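Local coordinates for protein gene activator AphA (Vibrio cholerae, PDB 1YG2) that activates virulence gene expression as a winged helix transcription factor, probably binding DNA through its N-terminal domain as a dimer, at the interface of chains A and B. Residues are numbered along the deposited sequence; one frame, centred on the assembly and turned at random. Chains: chain A/B, gene activator AphA.

Contact 1: the interface of chains A and B. Residues chain A 2, 82-83, 85, 87; chain B 95, 99, 114.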
ATOM      1  N   SER A   2      -6.907  13.797   1.061  1.00 39.08           N
ATOM      2  CA  SER A   2      -6.557  13.661  -0.378  1.00 38.31           C
ATOM      3  C   SER A   2      -5.695  14.836  -0.847  1.00 35.95           C
ATOM      4  O   SER A   2      -5.209  15.615  -0.035  1.00 36.48           O
ATOM      5  CB  SER A   2      -7.838  13.556  -1.211  1.00 41.78           C
ATOM      6  OG  SER A   2      -8.797  14.504  -0.783  1.00 46.20           O
ATOM      7  N   TRP A  82     -11.101  16.818   7.868  1.00 40.31           N
ATOM      8  CA  TRP A  82     -10.351  15.725   7.270  1.00 41.39           C
ATOM      9  C   TRP A  82      -9.506  15.067   8.353  1.00 42.77           C
ATOM     10  O   TRP A  82      -9.512  13.846   8.520  1.00 41.22           O
ATOM     11  CB  TRP A  82      -9.446  16.283   6.179  1.00 40.00           C
ATOM     12  CG  TRP A  82      -8.402  15.348   5.671  1.00 38.94           C
ATOM     13  CD1 TRP A  82      -8.600  14.216   4.933  1.00 38.49           C
ATOM     14  CD2 TRP A  82      -6.987  15.504   5.800  1.00 35.46           C
ATOM     15  NE1 TRP A  82      -7.386  13.660   4.581  1.00 38.10           N
ATOM     16  CE2 TRP A  82      -6.382  14.434   5.100  1.00 37.89           C
ATOM     17  CE3 TRP A  82      -6.169  16.452   6.428  1.00 37.22           C
ATOM     18  CZ2 TRP A  82      -4.992  14.279   5.023  1.00 36.24           C
ATOM     19  CZ3 TRP A  82      -4.786  16.298   6.350  1.00 38.87           C
ATOM     20  CH2 TRP A  82      -4.213  15.219   5.647  1.00 37.61           C
ATOM     21  N   PHE A  83      -8.795  15.911   9.087  1.00 44.23           N
ATOM     22  CA  PHE A  83      -7.902  15.495  10.155  1.00 47.78           C
ATOM     23  C   PHE A  83      -8.578  14.675  11.241  1.00 51.03           C
ATOM     24  O   PHE A  83      -8.008  13.702  11.724  1.00 52.70           O
ATOM     25  CB  PHE A  83      -7.265  16.729  10.793  1.00 46.84           C
ATOM     26  CG  PHE A  83      -6.072  16.426  11.648  1.00 45.83           C
ATOM     27  CD1 PHE A  83      -4.817  16.270  11.073  1.00 44.52           C
ATOM     28  CD2 PHE A  83      -6.204  16.281  13.023  1.00 43.90           C
ATOM     29  CE1 PHE A  83      -3.706  15.986  11.853  1.00 44.38           C
ATOM     30  CE2 PHE A  83      -5.097  15.995  13.814  1.00 46.13           C
ATOM     31  CZ  PHE A  83      -3.843  15.843  13.224  1.00 44.78           C
ATOM     32  N   GLN A  85     -11.329  12.879  10.959  1.00 60.51           N
ATOM     33  CA  GLN A  85     -11.821  11.611  10.438  1.00 62.24           C
ATOM     34  C   GLN A  85     -10.778  10.523  10.628  1.00 62.92           C
ATOM     35  O   GLN A  85      -9.588  10.733  10.394  1.00 61.79           O
ATOM     36  CB  GLN A  85     -12.161  11.720   8.953  1.00 64.31           C
ATOM     37  CG  GLN A  85     -13.308  12.650   8.642  1.00 67.25           C
ATOM     38  CD  GLN A  85     -13.702  12.588   7.188  1.00 69.60           C
ATOM     39  OE1 GLN A  85     -12.878  12.810   6.298  1.00 70.17           O
ATOM     40  NE2 GLN A  85     -14.970  12.283   6.934  1.00 72.68           N
ATOM     41  N   THR A  87      -8.337   7.587  10.016  1.00 63.95           N
ATOM     42  CA  THR A  87      -7.595   7.150   8.850  1.00 63.80           C
ATOM     43  C   THR A  87      -7.228   5.697   9.125  1.00 63.07           C
ATOM     44  O   THR A  87      -6.676   5.380  10.179  1.00 63.70           O
ATOM     45  CB  THR A  87      -6.327   8.004   8.658  1.00 64.35           C
ATOM     46  OG1 THR A  87      -5.413   7.319   7.796  1.00 66.52           O
ATOM     47  CG2 THR A  87      -5.664   8.281   9.995  1.00 66.53           C
TER
ATOM     48  N   GLU B  95      -1.751   8.371   3.361  1.00 37.55           N
ATOM     49  CA  GLU B  95      -2.666   9.133   4.194  1.00 38.33           C
ATOM     50  C   GLU B  95      -2.112   9.405   5.588  1.00 35.51           C
ATOM     51  O   GLU B  95      -2.330  10.473   6.152  1.00 35.41           O
ATOM     52  CB  GLU B  95      -4.002   8.398   4.309  1.00 42.24           C
ATOM     53  CG  GLU B  95      -5.128   9.279   4.814  1.00 49.79           C
ATOM     54  CD  GLU B  95      -5.604  10.277   3.770  1.00 51.80           C
ATOM     55  OE1 GLU B  95      -4.902  10.471   2.754  1.00 53.86           O
ATOM     56  OE2 GLU B  95      -6.683  10.872   3.975  1.00 54.08           O
ATOM     57  N   LYS B  99      -1.491  13.104   7.089  1.00 34.10           N
ATOM     58  CA  LYS B  99      -2.049  13.590   8.347  1.00 35.35           C
ATOM     59  C   LYS B  99      -0.916  14.064   9.260  1.00 35.51           C
ATOM     60  O   LYS B  99      -1.037  15.077   9.943  1.00 36.65           O
ATOM     61  CB  LYS B  99      -2.831  12.480   9.057  1.00 38.67           C
ATOM     62  CG  LYS B  99      -4.107  12.016   8.357  1.00 42.60           C
ATOM     63  CD  LYS B  99      -5.231  13.018   8.473  1.00 44.81           C
ATOM     64  CE  LYS B  99      -6.536  12.485   7.845  1.00 45.43           C
ATOM     65  NZ  LYS B  99      -7.204  11.429   8.665  1.00 45.47           N
ATOM     66  N   GLN B 114      -5.481   8.002  16.982  1.00 66.53           N
ATOM     67  CA  GLN B 114      -5.869   7.164  15.858  1.00 67.45           C
ATOM     68  C   GLN B 114      -4.685   6.306  15.413  1.00 65.61           C
ATOM     69  O   GLN B 114      -4.859   5.196  14.918  1.00 65.46           O
ATOM     70  CB  GLN B 114      -6.361   8.033  14.697  1.00 70.41           C
ATOM     71  CG  GLN B 114      -7.668   8.768  14.994  1.00 76.08           C
ATOM     72  CD  GLN B 114      -8.076   9.741  13.896  1.00 78.61           C
ATOM     73  OE1 GLN B 114      -8.202   9.369  12.726  1.00 79.65           O
ATOM     74  NE2 GLN B 114      -8.291  10.998  14.274  1.00 80.67           N
TER
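The indole of A:Trp82, on helix 73-84, takes the side chain of B:Lys99 across one face. The lysine CD lies over the six-membered ring, 3.6 Å from its centroid, and CE lies over the five-membered ring, so its methylenes run along the long axis of the indole in paired CH-pi contacts. From the indole edge A:Trp82 NE1 donates to the carboxylate oxygen B:Glu95 OE2 at 2.9 Å, the oxygen somewhat tilted from the ring plane. The carboxylate stands perpendicular to the indole and is met from above its own plane, 42° out of it. The second aromatic ring, A:Phe83, has the backbone oxygen B:Lys99 O at its edge, in plane, 3.4 Å from CE1. Bends at chi2 and chi4 (-74° and 74°) carry the lysine over the indole and turn its ammonium towards the helix end. There B:Lys99 NZ bonds to A:Gln85 O at 3.0 Å, with a weak second link to A:Trp82 O. These carbonyl dipoles would probably stabilise the ammonium charge. A:Thr87 OG1 packs on B:Glu95 CG. B:Gln114 OE1 weakly accepts from A:Thr87 N but also faces A:Gln85 O at 3.0 Å; a flipped amide would suit that carbonyl but lose the A:Thr87 bond, so its orientation is uncertain. The site fastens the last helix of one chain's PadR-like region to helix 95-101 of the other, probably helping to set the winged helix domain in the two-chain assembly.

Contact 2: the interface of chains A and B. Residues chain A 152-153, 155-156, 159; chain B 94, 97, 100, 167.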
ATOM      1  N   LEU A 152      10.146  12.054   9.244  1.00 35.18           N
ATOM      2  CA  LEU A 152       9.316  10.879   9.477  1.00 34.18           C
ATOM      3  C   LEU A 152       8.616  10.390   8.201  1.00 34.41           C
ATOM      4  O   LEU A 152       8.532   9.186   7.968  1.00 35.21           O
ATOM      5  CB  LEU A 152       8.298  11.178  10.584  1.00 33.21           C
ATOM      6  CG  LEU A 152       8.907  11.311  11.987  1.00 35.51           C
ATOM      7  CD1 LEU A 152       7.876  11.882  12.950  1.00 35.10           C
ATOM      8  CD2 LEU A 152       9.403   9.948  12.470  1.00 33.48           C
ATOM      9  N   THR A 153       8.121  11.303   7.366  1.00 33.25           N
ATOM     10  CA  THR A 153       7.466  10.865   6.140  1.00 32.98           C
ATOM     11  C   THR A 153       8.500  10.195   5.245  1.00 33.97           C
ATOM     12  O   THR A 153       8.197   9.215   4.567  1.00 31.30           O
ATOM     13  CB  THR A 153       6.817  12.023   5.373  1.00 32.68           C
ATOM     14  OG1 THR A 153       7.822  12.964   4.996  1.00 35.06           O
ATOM     15  CG2 THR A 153       5.752  12.695   6.233  1.00 32.40           C
ATOM     16  N   ARG A 155      11.154   8.599   6.296  1.00 33.96           N
ATOM     17  CA  ARG A 155      11.428   7.312   6.930  1.00 37.88           C
ATOM     18  C   ARG A 155      10.396   6.234   6.599  1.00 38.10           C
ATOM     19  O   ARG A 155      10.718   5.045   6.595  1.00 37.88           O
ATOM     20  CB  ARG A 155      11.498   7.473   8.454  1.00 40.26           C
ATOM     21  CG  ARG A 155      12.484   8.523   8.948  1.00 44.19           C
ATOM     22  CD  ARG A 155      13.798   7.917   9.327  1.00 42.30           C
ATOM     23  NE  ARG A 155      13.608   6.753  10.187  1.00 44.24           N
ATOM     24  CZ  ARG A 155      14.434   5.717  10.192  1.00 44.69           C
ATOM     25  NH1 ARG A 155      15.496   5.731   9.389  1.00 44.99           N
ATOM     26  NH2 ARG A 155      14.187   4.658  10.953  1.00 41.76           N
ATOM     27  N   ARG A 156       9.157   6.630   6.323  1.00 40.99           N
ATOM     28  CA  ARG A 156       8.129   5.633   6.019  1.00 41.51           C
ATOM     29  C   ARG A 156       8.426   4.868   4.732  1.00 40.79           C
ATOM     30  O   ARG A 156       8.325   3.642   4.699  1.00 40.48           O
ATOM     31  CB  ARG A 156       6.748   6.285   5.913  1.00 43.05           C
ATOM     32  CG  ARG A 156       5.617   5.275   6.035  1.00 46.07           C
ATOM     33  CD  ARG A 156       4.388   5.674   5.243  1.00 49.96           C
ATOM     34  NE  ARG A 156       4.103   4.670   4.224  1.00 54.77           N
ATOM     35  CZ  ARG A 156       4.392   4.805   2.935  1.00 54.73           C
ATOM     36  NH1 ARG A 156       4.967   5.916   2.495  1.00 56.12           N
ATOM     37  NH2 ARG A 156       4.140   3.813   2.090  1.00 55.33           N
ATOM     38  N   LEU A 159      11.496   2.390   5.443  1.00 41.53           N
ATOM     39  CA  LEU A 159      11.192   1.176   6.190  1.00 38.17           C
ATOM     40  C   LEU A 159      10.305   0.206   5.429  1.00 38.46           C
ATOM     41  O   LEU A 159      10.584  -0.995   5.379  1.00 39.71           O
ATOM     42  CB  LEU A 159      10.553   1.550   7.528  1.00 38.11           C
ATOM     43  CG  LEU A 159      11.501   2.327   8.450  1.00 38.38           C
ATOM     44  CD1 LEU A 159      10.776   2.819   9.698  1.00 36.89           C
ATOM     45  CD2 LEU A 159      12.662   1.415   8.835  1.00 40.53           C
TER
ATOM     46  N   ASP B  94       0.490   8.373   0.763  1.00 41.78           N
ATOM     47  CA  ASP B  94       0.260   7.917   2.122  1.00 39.43           C
ATOM     48  C   ASP B  94      -0.561   8.842   3.007  1.00 38.27           C
ATOM     49  O   ASP B  94      -0.122   9.930   3.392  1.00 36.72           O
ATOM     50  CB  ASP B  94       1.590   7.615   2.803  1.00 40.86           C
ATOM     51  CG  ASP B  94       1.403   6.968   4.152  1.00 39.90           C
ATOM     52  OD1 ASP B  94       1.610   7.635   5.179  1.00 41.54           O
ATOM     53  OD2 ASP B  94       1.033   5.782   4.184  1.00 44.22           O
ATOM     54  N   SER B  97       1.020   9.741   6.425  1.00 30.70           N
ATOM     55  CA  SER B  97       2.067  10.745   6.294  1.00 32.06           C
ATOM     56  C   SER B  97       1.410  12.098   6.070  1.00 31.51           C
ATOM     57  O   SER B  97       1.823  13.100   6.651  1.00 31.72           O
ATOM     58  CB  SER B  97       2.986  10.418   5.120  1.00 30.09           C
ATOM     59  OG  SER B  97       3.710   9.223   5.373  1.00 30.22           O
ATOM     60  N   LEU B 100       0.183  13.320   9.279  1.00 34.41           N
ATOM     61  CA  LEU B 100       1.323  13.676  10.119  1.00 33.68           C
ATOM     62  C   LEU B 100       1.771  15.099   9.808  1.00 34.21           C
ATOM     63  O   LEU B 100       1.963  15.908  10.708  1.00 33.84           O
ATOM     64  CB  LEU B 100       2.489  12.720   9.868  1.00 32.55           C
ATOM     65  CG  LEU B 100       3.396  12.257  11.014  1.00 37.29           C
ATOM     66  CD1 LEU B 100       4.803  12.187  10.469  1.00 34.22           C
ATOM     67  CD2 LEU B 100       3.341  13.184  12.227  1.00 37.57           C
ATOM     68  N   TRP B 167       7.636   2.080  12.055  1.00 38.44           N
ATOM     69  CA  TRP B 167       7.495   3.484  11.677  1.00 37.96           C
ATOM     70  C   TRP B 167       6.533   4.227  12.605  1.00 38.23           C
ATOM     71  O   TRP B 167       6.828   5.320  13.084  1.00 37.89           O
ATOM     72  CB  TRP B 167       6.974   3.602  10.243  1.00 36.77           C
ATOM     73  CG  TRP B 167       6.773   5.018   9.842  1.00 35.92           C
ATOM     74  CD1 TRP B 167       7.744   5.958   9.658  1.00 36.65           C
ATOM     75  CD2 TRP B 167       5.525   5.684   9.642  1.00 35.80           C
ATOM     76  NE1 TRP B 167       7.177   7.173   9.363  1.00 35.26           N
ATOM     77  CE2 TRP B 167       5.812   7.035   9.349  1.00 35.73           C
ATOM     78  CE3 TRP B 167       4.182   5.276   9.693  1.00 40.19           C
ATOM     79  CZ2 TRP B 167       4.817   7.983   9.097  1.00 33.13           C
ATOM     80  CZ3 TRP B 167       3.187   6.215   9.443  1.00 39.03           C
ATOM     81  CH2 TRP B 167       3.513   7.558   9.153  1.00 39.83           C
TER
HETATM   82  O   HOH W   1       5.746   8.523   3.651  1.00 35.58           O
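Helix 145-177 of chain A meets its own copy and the capped start of helix 95-101 of chain B, both within the C-terminal family region of this virulence activator. The long side chain of A:Arg156 lies between the two elements. Its CB and CG pass over one face of the B:Trp167 indole, CG 3.8 Å from the six-membered ring centroid and CB above the five-membered ring. With CG anti to the backbone N (chi1 -162°) and bends at chi2 and chi3, the chain leaves the indole and lays its guanidinium almost parallel to the B:Asp94 carboxylate, planes 12° apart. This stacked salt bridge, A:Arg156 NE to B:Asp94 OD2 at 3.3 Å, joins groups face to face rather than edge to edge. B:Asp94 is itself steadied as a helix N-cap: its OD1 accepts from B:Ser97 N and, at 2.6 Å, from B:Ser97 OG, which come from opposite faces of the carboxylate. A water at the guanidinium edge links A:Arg156 NH1, A:Thr153 O and B:Ser97 OG, the last at 2.8 Å. The indole nitrogen B:Trp167 NE1 donates to A:Leu152 O at 2.8 Å, reaching it from above the carbonyl plane. Apolar contacts flank this core: A:Leu152 CB touches B:Leu100 CD1 at 3.6 Å, and A:Leu159 CD1 touches B:Trp167 at CA and CB, the root of its side chain. In the fold, the site lies where the long C-terminal helices of both chains run together, packed against the start of helix 95-101 of chain B.

Contact 3: the interface of chains A and B. Residues chain A 9, 12-13, 79, 146; chain B 101-102, 104-105.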
ATOM      1  N   THR A   9      -2.731  21.856   3.799  1.00 35.64           N
ATOM      2  CA  THR A   9      -1.746  21.762   4.876  1.00 35.12           C
ATOM      3  C   THR A   9      -0.619  22.757   4.645  1.00 35.82           C
ATOM      4  O   THR A   9      -0.188  23.462   5.557  1.00 37.01           O
ATOM      5  CB  THR A   9      -1.139  20.354   4.947  1.00 36.86           C
ATOM      6  OG1 THR A   9      -2.189  19.395   5.112  1.00 35.05           O
ATOM      7  CG2 THR A   9      -0.158  20.253   6.115  1.00 37.12           C
ATOM      8  N   SER A  12      -1.736  26.163   5.406  1.00 43.81           N
ATOM      9  CA  SER A  12      -2.097  26.405   6.799  1.00 48.65           C
ATOM     10  C   SER A  12      -0.965  27.039   7.602  1.00 49.58           C
ATOM     11  O   SER A  12      -1.207  27.669   8.626  1.00 48.21           O
ATOM     12  CB  SER A  12      -2.535  25.108   7.476  1.00 50.53           C
ATOM     13  OG  SER A  12      -3.741  24.645   6.905  1.00 54.22           O
ATOM     14  N   THR A  13       0.271  26.865   7.150  1.00 51.99           N
ATOM     15  CA  THR A  13       1.395  27.459   7.861  1.00 56.08           C
ATOM     16  C   THR A  13       1.654  28.870   7.330  1.00 56.55           C
ATOM     17  O   THR A  13       1.922  29.783   8.106  1.00 58.09           O
ATOM     18  CB  THR A  13       2.665  26.605   7.716  1.00 56.74           C
ATOM     19  OG1 THR A  13       3.048  26.540   6.340  1.00 62.10           O
ATOM     20  CG2 THR A  13       2.413  25.201   8.209  1.00 58.56           C
ATOM     21  N   LEU A  79      -9.874  21.189   6.375  1.00 33.27           N
ATOM     22  CA  LEU A  79      -8.629  20.538   6.781  1.00 35.04           C
ATOM     23  C   LEU A  79      -8.848  19.892   8.150  1.00 35.83           C
ATOM     24  O   LEU A  79      -8.446  18.755   8.382  1.00 37.02           O
ATOM     25  CB  LEU A  79      -7.480  21.560   6.853  1.00 31.23           C
ATOM     26  CG  LEU A  79      -6.086  21.044   7.224  1.00 35.78           C
ATOM     27  CD1 LEU A  79      -5.584  20.065   6.159  1.00 30.06           C
ATOM     28  CD2 LEU A  79      -5.129  22.222   7.358  1.00 32.27           C
ATOM     29  N   GLN A 146       9.040  21.132  11.892  1.00 49.21           N
ATOM     30  CA  GLN A 146       8.670  20.881  10.508  1.00 47.71           C
ATOM     31  C   GLN A 146       9.614  19.862   9.854  1.00 47.42           C
ATOM     32  O   GLN A 146       9.182  19.035   9.050  1.00 48.27           O
ATOM     33  CB  GLN A 146       8.697  22.202   9.735  1.00 46.41           C
ATOM     34  CG  GLN A 146       8.104  22.150   8.345  1.00 46.96           C
ATOM     35  CD  GLN A 146       6.673  21.649   8.343  1.00 48.15           C
ATOM     36  OE1 GLN A 146       5.991  21.676   9.368  1.00 50.39           O
ATOM     37  NE2 GLN A 146       6.207  21.200   7.187  1.00 45.46           N
TER
ATOM     38  N   MET B 101       1.932  15.413   8.530  1.00 33.74           N
ATOM     39  CA  MET B 101       2.371  16.751   8.169  1.00 36.22           C
ATOM     40  C   MET B 101       1.417  17.837   8.644  1.00 37.38           C
ATOM     41  O   MET B 101       1.834  18.953   8.923  1.00 40.85           O
ATOM     42  CB  MET B 101       2.567  16.866   6.656  1.00 34.40           C
ATOM     43  CG  MET B 101       3.738  16.048   6.116  1.00 37.01           C
ATOM     44  SD  MET B 101       5.290  16.271   7.048  1.00 36.57           S
ATOM     45  CE  MET B 101       5.447  18.037   7.067  1.00 33.56           C
ATOM     46  N   ALA B 102       0.134  17.519   8.731  1.00 38.66           N
ATOM     47  CA  ALA B 102      -0.837  18.507   9.170  1.00 38.86           C
ATOM     48  C   ALA B 102      -0.745  18.702  10.673  1.00 40.81           C
ATOM     49  O   ALA B 102      -1.402  19.579  11.227  1.00 38.92           O
ATOM     50  CB  ALA B 102      -2.253  18.069   8.780  1.00 38.56           C
ATOM     51  N   SER B 104       1.561  19.956  12.162  1.00 54.09           N
ATOM     52  CA  SER B 104       2.258  21.208  12.425  1.00 58.12           C
ATOM     53  C   SER B 104       1.238  22.338  12.583  1.00 59.45           C
ATOM     54  O   SER B 104       1.536  23.372  13.176  1.00 60.41           O
ATOM     55  CB  SER B 104       3.209  21.551  11.278  1.00 59.97           C
ATOM     56  OG  SER B 104       2.507  22.148  10.199  1.00 64.73           O
ATOM     57  N   VAL B 105       0.035  22.135  12.052  1.00 60.16           N
ATOM     58  CA  VAL B 105      -1.006  23.154  12.132  1.00 61.60           C
ATOM     59  C   VAL B 105      -2.290  22.667  12.799  1.00 62.65           C
ATOM     60  O   VAL B 105      -3.226  23.440  12.978  1.00 64.34           O
ATOM     61  CB  VAL B 105      -1.367  23.690  10.728  1.00 62.04           C
ATOM     62  CG1 VAL B 105      -0.152  24.342  10.094  1.00 62.85           C
ATOM     63  CG2 VAL B 105      -1.873  22.553   9.845  1.00 61.94           C
TER
HETATM   64  O   HOH W   2       3.484  20.695   6.737  1.00 48.89           O
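B:Val105, just past the 3-10 helix 102-104, packs against helix 3-13 of the PadR-like, winged helix part of chain A. From its CB, 3.7 Å from A:Ser12 CB, the side chain forks. The CG1 branch, anti to the carbonyl carbon (chi1 -62°), reaches A:Thr13 CG2 at 3.3 Å, a tight carbon contact, and also lies beside A:Ser12 CB. The other branch, CG2, meets A:Ser12 CB at 3.5 Å and lies at the margin of contact with A:Leu79 CD2 of helix 73-84. The valine thus straddles the serine methylene, and the side chains of A:Thr13 and A:Leu79 each cross it at about a right angle. One turn earlier on helix 3-13, A:Thr9 points its methyl, CG2, at B:Ala102 CA, 3.6 Å away, while its hydroxyl OG1 lies near B:Ala102 CB. The amide of A:Gln146, at the start of helix 145-177, approaches from the other flank. Its OE1 lies against B:Ser104 CB at 3.4 Å, and its NE2 meets the B:Met101 methyl, CE, where the thioether chain is bent at chi2 and chi3. A water 2.8 Å from A:Gln146 NE2, nearly straight at its hydrogen, also contacts the backbone oxygen B:Met101 O at 3.2 Å.

Helix 95-101 of chain B runs through all three sites: B:Glu95 and B:Lys99 serve contact 1, B:Ser97 and B:Leu100 contact 2, and B:Met101 contact 3. The C-alpha centres of contacts 1 and 2 are about 14 Å apart, those of contacts 1 and 3 about 12 Å, and those of contacts 2 and 3 about 15 Å. Helix 73-84 of chain A is common to contacts 1 and 3, and helix 145-177 to contacts 2 and 3. One short helix is thus gripped by both regions of the partner. The two-fold repeats this with chains exchanged, which suggests, without proving, a functional dimer.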